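Local atomic coordinates of muramidase (Sodiomyces alcalophilus, PDB entry 6ZM8), a protein that probably cleaves peptidoglycan as a fungal lysozyme of glycoside hydrolase family 25, hydrolysing the glycan strands of bacterial cell walls. Residues F120-H125 and A152-L157; W131-T136 and Y176-Y181. All blocks are in the same frame, centred on the assembly; numbering follows the deposited sequence.

Contact 1: F120-H125 and A152-L157; sequences FVTTYH and ANRCPL
V121 CG1 and C155 SG both stand anti to their own carbonyl carbons (chi1 -53° and -63°), and this points the methyl and the sulfur at each other. V121 CG1 and C155 SG are 4.0 Å apart, and V121 CB is 4.1 Å from the same SG. This is apolar packing between two buried side chains. The valine was modelled in two conformers, and its distances apply to one of them.

R154 reaches the helix by another route. The chain bends once, at chi3 (-68°), and is otherwise extended, which brings NH1 to V121 and T122. V121 and R154 cross at about a right angle, with V121 CG2 4.1 Å from R154 NH1. The methyl lies oblique to the guanidinium plane. T122 OG1 stands near that plane, at the edge, 4.0 Å from R154 NH1. That is too long for a hydrogen bond.

The two segments belong to the TIM-barrel-like fold of family 25. Helix 110-128 packs on the outside of the barrel, and 152-157 is the loop that leads into strand 157-160. The helix backbone is regular here, with H125 N bonded to V121 O at 3.0 Å. V121 also packs on P132, just before strand 133-136.

The polar end of R154 is held mainly by residues beyond the two segments. NH1 forms a salt bridge with E118, one helical turn before T122, and NH2 bonds to R150 O. The indole of W131 makes a cation-pi contact with R154 and also stacks with the ring of H125.

Contact 2: W131-T136 and Y176-Y181; sequences WPVIYT and YTFWQY
V133 and F178 lie on two strands that run in the same direction but are not hydrogen-bonded to each other. The nearest CA atoms are 8.7 Å apart at V133 and T177, and 8.6 Å apart at Y135 and F178. Strand 157-160 lies between them, so only side chains can bridge the gap. V133 and Y135 alternate with I134, and F178 and Q180 alternate with W179. Each strand thus offers two side chains to the contact.

The first pair is apolar. V133 CG2 approaches the edge of the F178 ring, near its plane, 4.4 Å from F178 CE2. This is a light touch between buried groups.

The second pair is polar and closer. The Y135 ring extends anti to its backbone N (chi1 171°), which sends the hydroxyl across to Q180. Q180 is extended as well, and the two side chains meet at about a right angle. Y135 OH donates to Q180 OE1 at 2.7 Å. The acceptor lies in the plane of the tyrosine ring, at its edge. The hydroxyl sits 35° above the plane of the Q180 carbonyl, off the lone-pair directions. The ring and amide planes are 59° apart, and Q180 NE2 passes 3.6 Å from Y135 CE2.

Q180 OE1 is also hydrogen-bonded to Y162 OH, and Q180 NE2 to D6. Bonds at both ends of the amide fix its rotation. D95 and E97 touch Y135, and D190 touches Q180. This acidic setting is consistent with the substrate-cleaving end of a family 25 barrel. W158 and A160 of the intervening strand 157-160 touch side chains from both segments, strand 93-95 flanks 133-136, and strand 190-194 pairs antiparallel with 178-182.

In the fold
The two contacts alternate along the chain, in the order 120-125, 131-136, 152-157, 176-181. Their centres are 11 Å apart. Contact 1 lies toward the outside, 11 Å from the centre of the chain, and contact 2 is deeper, at 6 Å. Helix 110-128 of contact 1 leads directly to strand 133-136 of contact 2. The end of 152-157 then enters between the two strands of contact 2. P156 O probably bonds to I134 N (2.9 Å), and L157 O to T177 N (2.8 Å). This part of the barrel wall thus meets its outer helix through contact 1, while the side chains of contact 2 point into the barrel.

Contact 1: F120-H125 and A152-L157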
loop_
_atom_site.group_PDB
_atom_site.type_symbol
_atom_site.label_atom_id
_atom_site.label_comp_id
_atom_site.label_asym_id
_atom_site.label_seq_id
_atom_site.Cartn_x
_atom_site.Cartn_y
_atom_site.Cartn_z
ATOM N N PHE A 120 2.858 -12.800 -5.425
ATOM C CA PHE A 120 1.923 -11.667 -5.476
ATOM C C PHE A 120 2.428 -10.585 -6.436
ATOM O O PHE A 120 1.679 -10.095 -7.293
ATOM C CB PHE A 120 1.713 -11.097 -4.061
ATOM C CG PHE A 120 0.676 -10.001 -4.038
ATOM C CD1 PHE A 120 0.979 -8.700 -4.439
ATOM C CD2 PHE A 120 -0.622 -10.278 -3.617
ATOM C CE1 PHE A 120 -0.004 -7.711 -4.456
ATOM C CE2 PHE A 120 -1.598 -9.278 -3.607
ATOM C CZ PHE A 120 -1.287 -8.003 -4.036
ATOM N N VAL A 121 3.674 -10.157 -6.264
ATOM C CA VAL A 121 4.087 -8.973 -7.039
ATOM C C VAL A 121 4.275 -9.330 -8.526
ATOM O O VAL A 121 4.033 -8.487 -9.374
ATOM C CB VAL A 121 5.332 -8.277 -6.448
ATOM C CG1 VAL A 121 5.138 -7.966 -4.963
ATOM C CG2 VAL A 121 6.600 -9.067 -6.639
ATOM N N THR A 122 4.780 -10.535 -8.847
ATOM C CA THR A 122 4.883 -10.934 -10.243
ATOM C C THR A 122 3.499 -11.040 -10.869
ATOM O O THR A 122 3.282 -10.601 -12.010
ATOM C CB THR A 122 5.666 -12.247 -10.344
ATOM O OG1 THR A 122 7.010 -12.018 -9.977
ATOM C CG2 THR A 122 5.647 -12.829 -11.737
ATOM N N THR A 123 2.553 -11.636 -10.150
ATOM C CA THR A 123 1.198 -11.786 -10.685
ATOM C C THR A 123 0.540 -10.419 -10.881
ATOM O O THR A 123 -0.070 -10.148 -11.923
ATOM C CB THR A 123 0.370 -12.704 -9.790
ATOM O OG1 THR A 123 1.000 -13.993 -9.719
ATOM C CG2 THR A 123 -1.037 -12.891 -10.334
ATOM N N TYR A 124 0.658 -9.549 -9.876
ATOM C CA TYR A 124 0.054 -8.223 -9.984
ATOM C C TYR A 124 0.616 -7.460 -11.202
ATOM O O TYR A 124 -0.115 -6.806 -11.923
ATOM C CB TYR A 124 0.279 -7.450 -8.672
ATOM C CG TYR A 124 -0.413 -6.099 -8.681
ATOM C CD1 TYR A 124 -1.774 -5.987 -8.415
ATOM C CD2 TYR A 124 0.300 -4.942 -8.981
ATOM C CE1 TYR A 124 -2.416 -4.761 -8.455
ATOM C CE2 TYR A 124 -0.334 -3.704 -9.018
ATOM C CZ TYR A 124 -1.697 -3.612 -8.761
ATOM O OH TYR A 124 -2.282 -2.375 -8.836
ATOM N N HIS A 125 1.936 -7.555 -11.383
ATOM C CA HIS A 125 2.578 -6.881 -12.539
ATOM C C HIS A 125 2.109 -7.491 -13.877
ATOM O O HIS A 125 1.896 -6.759 -14.842
ATOM C CB HIS A 125 4.089 -6.978 -12.357
ATOM C CG HIS A 125 4.871 -6.423 -13.497
ATOM N ND1 HIS A 125 5.318 -7.227 -14.511
ATOM C CD2 HIS A 125 5.278 -5.182 -13.755
ATOM C CE1 HIS A 125 5.995 -6.453 -15.386
ATOM N NE2 HIS A 125 5.975 -5.206 -14.949
ATOM N N ALA A 152 13.298 -4.626 -3.703
ATOM C CA ALA A 152 13.547 -3.190 -3.635
ATOM C C ALA A 152 13.735 -2.530 -4.999
ATOM O O ALA A 152 13.366 -1.367 -5.170
ATOM C CB ALA A 152 14.746 -2.907 -2.762
ATOM N N ASN A 153 14.240 -3.269 -5.988
ATOM C CA ASN A 153 14.489 -2.703 -7.330
ATOM C C ASN A 153 13.260 -2.790 -8.256
ATOM O O ASN A 153 13.318 -2.475 -9.446
ATOM C CB ASN A 153 15.632 -3.466 -7.987
ATOM C CG ASN A 153 15.997 -2.910 -9.334
ATOM O OD1 ASN A 153 16.317 -1.725 -9.484
ATOM N ND2 ASN A 153 15.985 -3.768 -10.325
ATOM N N ARG A 154 12.177 -3.272 -7.753
ATOM C CA ARG A 154 10.902 -3.241 -8.462
ATOM C C ARG A 154 9.808 -2.467 -7.725
ATOM O O ARG A 154 9.024 -1.757 -8.349
ATOM C CB ARG A 154 10.381 -4.667 -8.714
ATOM C CG ARG A 154 11.163 -5.409 -9.786
ATOM C CD ARG A 154 10.792 -6.882 -9.873
ATOM N NE ARG A 154 11.235 -7.575 -8.679
ATOM C CZ ARG A 154 10.811 -8.794 -8.309
ATOM N NH1 ARG A 154 9.901 -9.425 -9.056
ATOM N NH2 ARG A 154 11.290 -9.367 -7.234
ATOM N N CYS A 155 9.707 -2.685 -6.428
ATOM C CA CYS A 155 8.520 -2.289 -5.645
ATOM C C CYS A 155 8.857 -1.093 -4.778
ATOM O O CYS A 155 9.659 -1.211 -3.857
ATOM C CB CYS A 155 8.089 -3.427 -4.734
ATOM S SG CYS A 155 7.583 -4.904 -5.644
ATOM N N PRO A 156 8.214 0.063 -5.008
ATOM C CA PRO A 156 8.442 1.194 -4.116
ATOM C C PRO A 156 8.053 0.837 -2.669
ATOM O O PRO A 156 7.058 0.117 -2.454
ATOM C CB PRO A 156 7.515 2.291 -4.668
ATOM C CG PRO A 156 7.331 1.893 -6.142
ATOM C CD PRO A 156 7.277 0.380 -6.101
ATOM N N LEU A 157 8.777 1.396 -1.722
ATOM C CA LEU A 157 8.545 1.114 -0.303
ATOM C C LEU A 157 7.610 2.138 0.321
ATOM O O LEU A 157 7.830 3.349 0.226
ATOM C CB LEU A 157 9.891 1.175 0.427
ATOM C CG LEU A 157 9.817 0.950 1.947
ATOM C CD1 LEU A 157 9.343 -0.466 2.288
ATOM C CD2 LEU A 157 11.194 1.238 2.547
#

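Contact 2: W131-T136 and Y176-Y181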
loop_
_atom_site.group_PDB
_atom_site.type_symbol
_atom_site.label_atom_id
_atom_site.label_comp_id
_atom_site.label_asym_id
_atom_site.label_seq_id
_atom_site.Cartn_x
_atom_site.Cartn_y
_atom_site.Cartn_z
ATOM N N TRP A 131 4.465 -2.888 -11.028
ATOM C CA TRP A 131 4.951 -3.473 -9.789
ATOM C C TRP A 131 4.206 -2.790 -8.631
ATOM O O TRP A 131 4.080 -1.574 -8.603
ATOM C CB TRP A 131 6.459 -3.275 -9.621
ATOM C CG TRP A 131 7.247 -3.938 -10.706
ATOM C CD1 TRP A 131 7.930 -3.323 -11.711
ATOM C CD2 TRP A 131 7.390 -5.337 -10.947
ATOM N NE1 TRP A 131 8.486 -4.249 -12.551
ATOM C CE2 TRP A 131 8.168 -5.495 -12.108
ATOM C CE3 TRP A 131 6.919 -6.477 -10.311
ATOM C CZ2 TRP A 131 8.481 -6.749 -12.638
ATOM C CZ3 TRP A 131 7.239 -7.715 -10.845
ATOM C CH2 TRP A 131 8.008 -7.856 -11.995
ATOM N N PRO A 132 3.708 -3.562 -7.669
ATOM C CA PRO A 132 3.001 -2.956 -6.549
ATOM C C PRO A 132 3.976 -2.262 -5.604
ATOM O O PRO A 132 5.158 -2.600 -5.498
ATOM C CB PRO A 132 2.312 -4.135 -5.887
ATOM C CG PRO A 132 3.283 -5.276 -6.145
ATOM C CD PRO A 132 3.835 -5.018 -7.535
ATOM N N VAL A 133 3.420 -1.299 -4.856
ATOM C CA VAL A 133 4.079 -0.785 -3.666
ATOM C C VAL A 133 4.029 -1.855 -2.574
ATOM O O VAL A 133 3.052 -2.618 -2.498
ATOM C CB VAL A 133 3.321 0.496 -3.247
ATOM C CG1 VAL A 133 3.685 0.991 -1.853
ATOM C CG2 VAL A 133 3.567 1.599 -4.275
ATOM N N ILE A 134 5.071 -1.921 -1.744
ATOM C CA ILE A 134 5.056 -2.784 -0.563
ATOM C C ILE A 134 4.965 -1.901 0.677
ATOM O O ILE A 134 5.852 -1.064 0.907
ATOM C CB ILE A 134 6.290 -3.689 -0.515
ATOM C CG1 ILE A 134 6.184 -4.749 -1.607
ATOM C CG2 ILE A 134 6.458 -4.326 0.877
ATOM C CD1 ILE A 134 7.429 -5.603 -1.781
ATOM N N TYR A 135 3.902 -2.123 1.466
ATOM C CA TYR A 135 3.739 -1.497 2.785
ATOM C C TYR A 135 4.147 -2.525 3.836
ATOM O O TYR A 135 3.614 -3.641 3.864
ATOM C CB TYR A 135 2.292 -1.075 3.008
ATOM C CG TYR A 135 2.006 -0.627 4.438
ATOM C CD1 TYR A 135 1.681 -1.555 5.428
ATOM C CD2 TYR A 135 2.042 0.711 4.797
ATOM C CE1 TYR A 135 1.403 -1.164 6.717
ATOM C CE2 TYR A 135 1.731 1.133 6.086
ATOM C CZ TYR A 135 1.403 0.183 7.062
ATOM O OH TYR A 135 1.058 0.535 8.336
ATOM N N THR A 136 5.075 -2.128 4.694
ATOM C CA THR A 136 5.514 -3.011 5.768
ATOM C C THR A 136 6.189 -2.160 6.853
ATOM O O THR A 136 6.210 -0.931 6.793
ATOM C CB THR A 136 6.444 -4.118 5.200
ATOM O OG1 THR A 136 6.555 -5.179 6.155
ATOM C CG2 THR A 136 7.815 -3.615 4.811
ATOM N N TYR A 176 12.621 5.599 1.164
ATOM C CA TYR A 176 11.191 5.343 1.159
ATOM C C TYR A 176 10.547 6.103 -0.012
ATOM O O TYR A 176 11.000 7.196 -0.367
ATOM C CB TYR A 176 10.501 5.702 2.491
ATOM C CG TYR A 176 10.291 7.182 2.814
ATOM C CD1 TYR A 176 9.190 7.855 2.319
ATOM C CD2 TYR A 176 11.140 7.902 3.659
ATOM C CE1 TYR A 176 8.923 9.171 2.640
ATOM C CE2 TYR A 176 10.906 9.229 3.973
ATOM C CZ TYR A 176 9.776 9.865 3.475
ATOM O OH TYR A 176 9.449 11.157 3.769
ATOM N N THR A 177 9.454 5.545 -0.538
ATOM C CA THR A 177 8.582 6.281 -1.440
ATOM C C THR A 177 7.450 6.940 -0.666
ATOM O O THR A 177 7.150 8.127 -0.864
ATOM C CB THR A 177 8.107 5.360 -2.574
ATOM O OG1 THR A 177 9.249 4.983 -3.357
ATOM C CG2 THR A 177 7.116 6.058 -3.487
ATOM N N PHE A 178 6.804 6.167 0.225
ATOM C CA PHE A 178 5.838 6.725 1.166
ATOM C C PHE A 178 6.297 6.352 2.588
ATOM O O PHE A 178 6.847 5.274 2.799
ATOM C CB PHE A 178 4.432 6.147 0.932
ATOM C CG PHE A 178 3.870 6.444 -0.442
ATOM C CD1 PHE A 178 3.320 7.686 -0.726
ATOM C CD2 PHE A 178 3.881 5.464 -1.432
ATOM C CE1 PHE A 178 2.755 7.933 -1.973
ATOM C CE2 PHE A 178 3.335 5.718 -2.675
ATOM C CZ PHE A 178 2.760 6.956 -2.943
ATOM N N TRP A 179 5.965 7.226 3.535
ATOM C CA TRP A 179 6.224 6.992 4.962
ATOM C C TRP A 179 4.931 7.284 5.711
ATOM O O TRP A 179 4.431 8.419 5.693
ATOM C CB TRP A 179 7.353 7.904 5.463
ATOM C CG TRP A 179 7.553 7.897 6.953
ATOM C CD1 TRP A 179 7.205 6.962 7.883
ATOM C CD2 TRP A 179 8.153 8.992 7.683
ATOM N NE1 TRP A 179 7.563 7.374 9.133
ATOM C CE2 TRP A 179 8.120 8.627 9.052
ATOM C CE3 TRP A 179 8.697 10.228 7.328
ATOM C CZ2 TRP A 179 8.554 9.480 10.067
ATOM C CZ3 TRP A 179 9.133 11.068 8.312
ATOM C CH2 TRP A 179 9.051 10.697 9.668
ATOM N N GLN A 180 4.370 6.241 6.333
ATOM C CA GLN A 180 3.202 6.375 7.204
ATOM C C GLN A 180 3.736 6.738 8.602
ATOM O O GLN A 180 4.366 5.918 9.261
ATOM C CB GLN A 180 2.414 5.078 7.261
ATOM C CG GLN A 180 1.007 5.294 7.822
ATOM C CD GLN A 180 0.332 3.946 7.968
ATOM O OE1 GLN A 180 0.746 3.139 8.827
ATOM N NE2 GLN A 180 -0.625 3.648 7.118
ATOM N N TYR A 181 3.478 7.987 9.000
ATOM C CA TYR A 181 4.141 8.568 10.165
ATOM C C TYR A 181 3.197 8.808 11.350
ATOM O O TYR A 181 3.687 9.104 12.432
ATOM C CB TYR A 181 4.933 9.831 9.795
ATOM C CG TYR A 181 4.078 10.989 9.349
ATOM C CD1 TYR A 181 3.618 11.094 8.032
ATOM C CD2 TYR A 181 3.735 11.999 10.233
ATOM C CE1 TYR A 181 2.821 12.165 7.630
ATOM C CE2 TYR A 181 2.954 13.069 9.844
ATOM C CZ TYR A 181 2.471 13.140 8.542
ATOM O OH TYR A 181 1.663 14.193 8.216
#